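Local coordinates for cycloalternan-forming enzyme (Listeria monocytogenes serovar 1/2a, PDB 5F7U), which is a multidomain member of glycosyl hydrolase family 31, with a TIM-barrel domain, an E-set-like N-terminal domain and a family 6 carbohydrate-binding module, at residues I40-W43 with G48-V51; A68-S73 with Y78-L83. The protein carries 1 engineered substitution. One frame throughout, in Å; residues are numbered along the deposited sequence.

Contact 1 of 2, residues I40-W43 with G48-V51; sequences ITTW and GQDV. With GLC (alpha-D-glucopyranose), chain E.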
loop_
_atom_site.group_PDB
_atom_site.type_symbol
_atom_site.label_atom_id
_atom_site.label_comp_id
_atom_site.label_asym_id
_atom_site.label_seq_id
_atom_site.Cartn_x
_atom_site.Cartn_y
_atom_site.Cartn_z
ATOM N N ILE A 40 -43.028 -6.931 -2.202
ATOM C CA ILE A 40 -43.843 -5.755 -2.557
ATOM C C ILE A 40 -44.360 -5.086 -1.290
ATOM O O ILE A 40 -44.732 -5.782 -0.349
ATOM C CB ILE A 40 -45.047 -6.218 -3.427
ATOM C CG1 ILE A 40 -44.540 -6.974 -4.670
ATOM C CG2 ILE A 40 -45.958 -5.045 -3.808
ATOM C CD1 ILE A 40 -45.594 -7.909 -5.279
ATOM N N THR A 41 -44.400 -3.745 -1.258
ATOM C CA THR A 41 -44.993 -3.053 -0.102
ATOM C C THR A 41 -46.209 -2.247 -0.507
ATOM O O THR A 41 -46.291 -1.771 -1.644
ATOM C CB THR A 41 -43.969 -2.182 0.682
ATOM O OG1 THR A 41 -44.480 -1.832 1.979
ATOM C CG2 THR A 41 -43.567 -0.919 -0.065
ATOM N N THR A 42 -47.162 -2.150 0.420
ATOM C CA THR A 42 -48.280 -1.215 0.273
ATOM C C THR A 42 -48.400 -0.412 1.563
ATOM O O THR A 42 -47.934 -0.852 2.618
ATOM C CB THR A 42 -49.605 -1.964 0.024
ATOM O OG1 THR A 42 -49.828 -2.924 1.083
ATOM C CG2 THR A 42 -49.557 -2.671 -1.329
ATOM N N TRP A 43 -49.037 0.756 1.483
ATOM C CA TRP A 43 -49.284 1.583 2.659
ATOM C C TRP A 43 -50.553 2.408 2.400
ATOM O O TRP A 43 -50.861 2.662 1.230
ATOM C CB TRP A 43 -48.095 2.507 2.945
ATOM C CG TRP A 43 -47.805 3.485 1.849
ATOM C CD1 TRP A 43 -48.242 4.790 1.771
ATOM C CD2 TRP A 43 -47.024 3.249 0.679
ATOM N NE1 TRP A 43 -47.770 5.374 0.616
ATOM C CE2 TRP A 43 -47.021 4.454 -0.073
ATOM C CE3 TRP A 43 -46.328 2.133 0.180
ATOM C CZ2 TRP A 43 -46.336 4.579 -1.292
ATOM C CZ3 TRP A 43 -45.645 2.255 -1.047
ATOM C CH2 TRP A 43 -45.663 3.472 -1.764
ATOM N N GLY A 48 -58.530 -5.479 3.638
ATOM C CA GLY A 48 -59.142 -5.426 2.310
ATOM C C GLY A 48 -58.180 -5.005 1.218
ATOM O O GLY A 48 -58.604 -4.617 0.130
ATOM N N GLN A 49 -56.884 -5.062 1.508
ATOM C CA GLN A 49 -55.866 -4.829 0.485
ATOM C C GLN A 49 -55.609 -6.105 -0.288
ATOM O O GLN A 49 -55.540 -7.180 0.303
ATOM C CB GLN A 49 -54.562 -4.331 1.113
ATOM C CG GLN A 49 -54.693 -2.944 1.721
ATOM C CD GLN A 49 -53.357 -2.266 1.998
ATOM O OE1 GLN A 49 -52.303 -2.911 2.069
ATOM N NE2 GLN A 49 -53.401 -0.945 2.154
ATOM N N ASP A 50 -55.484 -5.971 -1.610
ATOM C CA ASP A 50 -55.063 -7.057 -2.493
ATOM C C ASP A 50 -53.800 -6.639 -3.212
ATOM O O ASP A 50 -53.683 -5.488 -3.637
ATOM C CB ASP A 50 -56.145 -7.364 -3.535
ATOM C CG ASP A 50 -57.450 -7.770 -2.915
ATOM O OD1 ASP A 50 -57.470 -8.707 -2.087
ATOM O OD2 ASP A 50 -58.474 -7.151 -3.266
ATOM N N VAL A 51 -52.855 -7.572 -3.316
ATOM C CA VAL A 51 -51.622 -7.356 -4.062
ATOM C C VAL A 51 -51.451 -8.538 -4.992
ATOM O O VAL A 51 -51.610 -9.701 -4.591
ATOM C CB VAL A 51 -50.384 -7.193 -3.132
ATOM C CG1 VAL A 51 -49.087 -7.089 -3.935
ATOM C CG2 VAL A 51 -50.553 -5.951 -2.276
HETATM C C1 GLC E . -45.093 6.472 2.997
HETATM C C2 GLC E . -44.801 4.961 3.037
HETATM C C3 GLC E . -43.455 4.633 2.381
HETATM C C4 GLC E . -43.377 5.189 0.953
HETATM C C5 GLC E . -43.696 6.696 0.950
HETATM C C6 GLC E . -43.825 7.258 -0.464
HETATM O O1 GLC E . -44.273 7.180 3.935
HETATM O O2 GLC E . -44.853 4.477 4.386
HETATM O O3 GLC E . -43.241 3.221 2.349
HETATM O O4 GLC E . -42.057 4.960 0.441
HETATM O O5 GLC E . -44.911 7.007 1.668
HETATM O O6 GLC E . -43.573 8.665 -0.421
#
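Thr42 and Gln49, together with Ile40 and Val51, form a buried packing contact inside the N-terminal E-set-like (immunoglobulin-like) beta domain. Strands 36-43 and 49-57 face each other across its interior. The axes of the two short strand segments are 9.1 Å apart and run nearly antiparallel, at 157°. This is the distance of facing layers, so side chains make the contact. A polar bond between Thr42 and Gln49 adjoins an apolar cluster of Ile40, Val51 and the Thr42 methyl. Thr42 OG1 donates to Gln49 OE1 at 2.7 Å. The angle at the acceptor oxygen is 141°, and the hydroxyl is tilted out of the carbonyl plane of the amide. With chi1 of Thr42 at 55°, OG1 is turned to Gln49 and CG2 to Val51. Two bonds grip the buried hydroxyl, because OG1 also pairs with Trp79 NE1. The other end of the Gln49 amide is held too: NE2 bonds Glu46 OE1, so bonds at both ends of the amide probably fix its rotation. Next to the polar bond, Val51 uses both methyls. Its CG1 lies 3.7 Å from Ile40 CG2 and 3.8 Å from Ile40 CD1. Its CG2 meets Thr42 CG2 at 3.6 Å. Trp43, next in the strand, points the other way, to the outer side of the sheet. There it forms part of a glycan pocket with Tyr8, Asn75 and Asn76. Alpha-D-glucopyranose lies over one face of the indole, and Asn76 OD1 holds the sugar by a hydrogen bond. One strand thus serves both the core and the sugar site. Glucose C6 is 3.8 Å from Trp43 CZ2. Glucose C2 sits over the indole toward its rim, 3.6 Å from Trp43 CG.

Contact 2 of 2, residues A68-S73 with Y78-L83; sequences AYDYNS and YWKADL
Tyr71 and Tyr78 meet near the turn of a beta hairpin made by strands 60-73 and 76-84, at the surface of the N-terminal domain. The hairpin contains a classic beta bulge: Asp70 and Tyr71 both face Tyr78. Tyr78 O accepts from Asp70 N at 2.8 Å and, weakly, from Tyr71 N at 3.3 Å. Beyond the bulge, Ala68 and Lys80 form a hydrogen-bonded antiparallel pair. The two tyrosine rings lie on the same face of the sheet. Their planes are 14° from parallel, with centroids 4.7 Å apart, but they are slid apart and barely overlap. The chi1 of Tyr71, 59°, folds its ring back over the partner strand. Tyr78 CB then sits over that ring, 3.8 Å from its centroid, as a CH-pi contact. The Tyr78 ring swings to the side of its own backbone N (chi1 -68°), and this lays it alongside the Tyr71 ring. In return, Tyr71 OH lies over one face of the Tyr78 ring. The ring atoms come closest at Tyr71 CE2 and Tyr78 CD1, 3.3 Å apart. Both side chains also touch Pro22 of a neighbouring loop. On the same face, Lys80 runs extended and then bends at its last torsion, next to NZ. Asp70 crosses it, with OD2 3.3 Å from Lys80 CE. The charged atoms stay further apart, OD2 to NZ being 4.2 Å, too long for a salt bridge. Lys80 NZ instead bonds Asn39 OD1. The nearby carboxylate may still favour the lysine charge. Near the turn, one water is 3.1 Å from Tyr78 OH and makes a weak bond to Ser73 O.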
loop_
_atom_site.group_PDB
_atom_site.type_symbol
_atom_site.label_atom_id
_atom_site.label_comp_id
_atom_site.label_asym_id
_atom_site.label_seq_id
_atom_site.Cartn_x
_atom_site.Cartn_y
_atom_site.Cartn_z
ATOM N N ALA A 68 -48.841 -12.970 -1.061
ATOM C CA ALA A 68 -49.144 -13.415 0.292
ATOM C C ALA A 68 -48.649 -12.374 1.296
ATOM O O ALA A 68 -47.551 -11.829 1.112
ATOM C CB ALA A 68 -48.417 -14.737 0.536
ATOM N N TYR A 69 -49.418 -12.125 2.371
ATOM C CA TYR A 69 -48.954 -11.282 3.480
ATOM C C TYR A 69 -47.625 -11.814 4.016
ATOM O O TYR A 69 -47.489 -13.023 4.257
ATOM C CB TYR A 69 -49.995 -11.283 4.625
ATOM C CG TYR A 69 -49.580 -10.579 5.922
ATOM C CD1 TYR A 69 -49.784 -9.203 6.088
ATOM C CD2 TYR A 69 -49.018 -11.298 6.991
ATOM C CE1 TYR A 69 -49.420 -8.560 7.264
ATOM C CE2 TYR A 69 -48.643 -10.665 8.181
ATOM C CZ TYR A 69 -48.849 -9.292 8.312
ATOM O OH TYR A 69 -48.501 -8.645 9.487
ATOM N N ASP A 70 -46.657 -10.931 4.226
ATOM C CA ASP A 70 -45.393 -11.336 4.814
ATOM C C ASP A 70 -45.310 -10.815 6.253
ATOM O O ASP A 70 -45.411 -11.602 7.191
ATOM C CB ASP A 70 -44.219 -10.881 3.940
ATOM C CG ASP A 70 -42.883 -11.449 4.386
ATOM O OD1 ASP A 70 -42.830 -12.311 5.288
ATOM O OD2 ASP A 70 -41.858 -10.992 3.859
ATOM N N TYR A 71 -45.208 -9.498 6.419
ATOM C CA TYR A 71 -45.219 -8.858 7.734
ATOM C C TYR A 71 -45.671 -7.414 7.576
ATOM O O TYR A 71 -45.617 -6.845 6.472
ATOM C CB TYR A 71 -43.825 -8.908 8.398
ATOM C CG TYR A 71 -42.737 -8.217 7.563
ATOM C CD1 TYR A 71 -42.093 -8.893 6.517
ATOM C CD2 TYR A 71 -42.383 -6.895 7.805
ATOM C CE1 TYR A 71 -41.132 -8.267 5.733
ATOM C CE2 TYR A 71 -41.404 -6.260 7.030
ATOM C CZ TYR A 71 -40.789 -6.961 6.005
ATOM O OH TYR A 71 -39.836 -6.356 5.235
ATOM N N ASN A 72 -46.094 -6.821 8.684
ATOM C CA ASN A 72 -46.307 -5.382 8.753
ATOM C C ASN A 72 -45.144 -4.735 9.473
ATOM O O ASN A 72 -44.632 -5.297 10.433
ATOM C CB ASN A 72 -47.590 -5.080 9.524
ATOM C CG ASN A 72 -48.841 -5.387 8.722
ATOM O OD1 ASN A 72 -48.827 -5.396 7.492
ATOM N ND2 ASN A 72 -49.925 -5.628 9.416
ATOM N N SER A 73 -44.756 -3.536 9.039
ATOM C CA SER A 73 -43.776 -2.737 9.784
ATOM C C SER A 73 -43.985 -1.258 9.503
ATOM O O SER A 73 -44.090 -0.854 8.348
ATOM C CB SER A 73 -42.349 -3.138 9.430
ATOM O OG SER A 73 -41.426 -2.497 10.300
ATOM N N TYR A 78 -45.871 -5.692 3.918
ATOM C CA TYR A 78 -44.920 -6.301 2.991
ATOM C C TYR A 78 -45.485 -7.638 2.588
ATOM O O TYR A 78 -46.040 -8.370 3.430
ATOM C CB TYR A 78 -43.527 -6.426 3.645
ATOM C CG TYR A 78 -42.922 -5.068 3.865
ATOM C CD1 TYR A 78 -43.197 -4.343 5.027
ATOM C CD2 TYR A 78 -42.094 -4.489 2.895
ATOM C CE1 TYR A 78 -42.658 -3.085 5.234
ATOM C CE2 TYR A 78 -41.558 -3.227 3.083
ATOM C CZ TYR A 78 -41.843 -2.536 4.243
ATOM O OH TYR A 78 -41.322 -1.278 4.416
ATOM N N TRP A 79 -45.389 -7.914 1.298
ATOM C CA TRP A 79 -46.018 -9.055 0.643
ATOM C C TRP A 79 -44.988 -9.813 -0.198
ATOM O O TRP A 79 -44.028 -9.207 -0.693
ATOM C CB TRP A 79 -47.112 -8.559 -0.321
ATOM C CG TRP A 79 -48.112 -7.580 0.238
ATOM C CD1 TRP A 79 -47.943 -6.239 0.421
ATOM C CD2 TRP A 79 -49.468 -7.869 0.621
ATOM N NE1 TRP A 79 -49.097 -5.673 0.921
ATOM C CE2 TRP A 79 -50.048 -6.650 1.053
ATOM C CE3 TRP A 79 -50.248 -9.043 0.645
ATOM C CZ2 TRP A 79 -51.371 -6.564 1.523
ATOM C CZ3 TRP A 79 -51.570 -8.964 1.119
ATOM C CH2 TRP A 79 -52.121 -7.721 1.536
ATOM N N LYS A 80 -45.193 -11.127 -0.349
ATOM C CA LYS A 80 -44.360 -11.959 -1.218
ATOM C C LYS A 80 -45.193 -12.587 -2.312
ATOM O O LYS A 80 -46.204 -13.251 -2.029
ATOM C CB LYS A 80 -43.643 -13.068 -0.432
ATOM C CG LYS A 80 -42.473 -12.575 0.385
ATOM C CD LYS A 80 -41.746 -13.746 1.039
ATOM C CE LYS A 80 -40.536 -13.261 1.839
ATOM N NZ LYS A 80 -39.393 -12.810 0.993
ATOM N N ALA A 81 -44.763 -12.373 -3.553
ATOM C CA ALA A 81 -45.372 -13.016 -4.721
ATOM C C ALA A 81 -44.381 -14.020 -5.285
ATOM O O ALA A 81 -43.224 -13.663 -5.552
ATOM C CB ALA A 81 -45.732 -11.977 -5.767
ATOM N N ASP A 82 -44.834 -15.266 -5.457
ATOM C CA ASP A 82 -43.963 -16.353 -5.924
ATOM C C ASP A 82 -44.247 -16.644 -7.391
ATOM O O ASP A 82 -45.327 -17.110 -7.729
ATOM C CB ASP A 82 -44.185 -17.615 -5.068
ATOM C CG ASP A 82 -43.204 -18.737 -5.387
ATOM O OD1 ASP A 82 -42.304 -18.562 -6.238
ATOM O OD2 ASP A 82 -43.331 -19.811 -4.763
ATOM N N LEU A 83 -43.279 -16.349 -8.266
ATOM C CA LEU A 83 -43.442 -16.572 -9.699
ATOM C C LEU A 83 -43.086 -17.994 -10.135
ATOM O O LEU A 83 -43.351 -18.388 -11.279
ATOM C CB LEU A 83 -42.602 -15.564 -10.504
ATOM C CG LEU A 83 -42.960 -14.078 -10.408
ATOM C CD1 LEU A 83 -41.994 -13.277 -11.275
ATOM C CD2 LEU A 83 -44.395 -13.805 -10.839
HETATM O O HOH W 1 -41.652 0.915 6.578
#

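The two contacts lie in one N-terminal beta domain, with centres about 9 Å apart and far from the centre of the chain. They come in series: contact 1 closes before contact 2 opens. Strand 76-84 of contact 2 lies between 60-73 and 36-43, and 60-73 also pairs with 49-57 of contact 1. Ile40 O and Trp79 N, 2.8 Å apart, probably form a hydrogen bond of the pairing between 36-43 and 76-84. Trp79 also reaches into the core, where its CE2 is 3.4 Å from Val51 CG2. The hairpin thus connects to both strands of contact 1, and the glycan pocket draws Trp43 from 36-43 and Asn76 from 76-84.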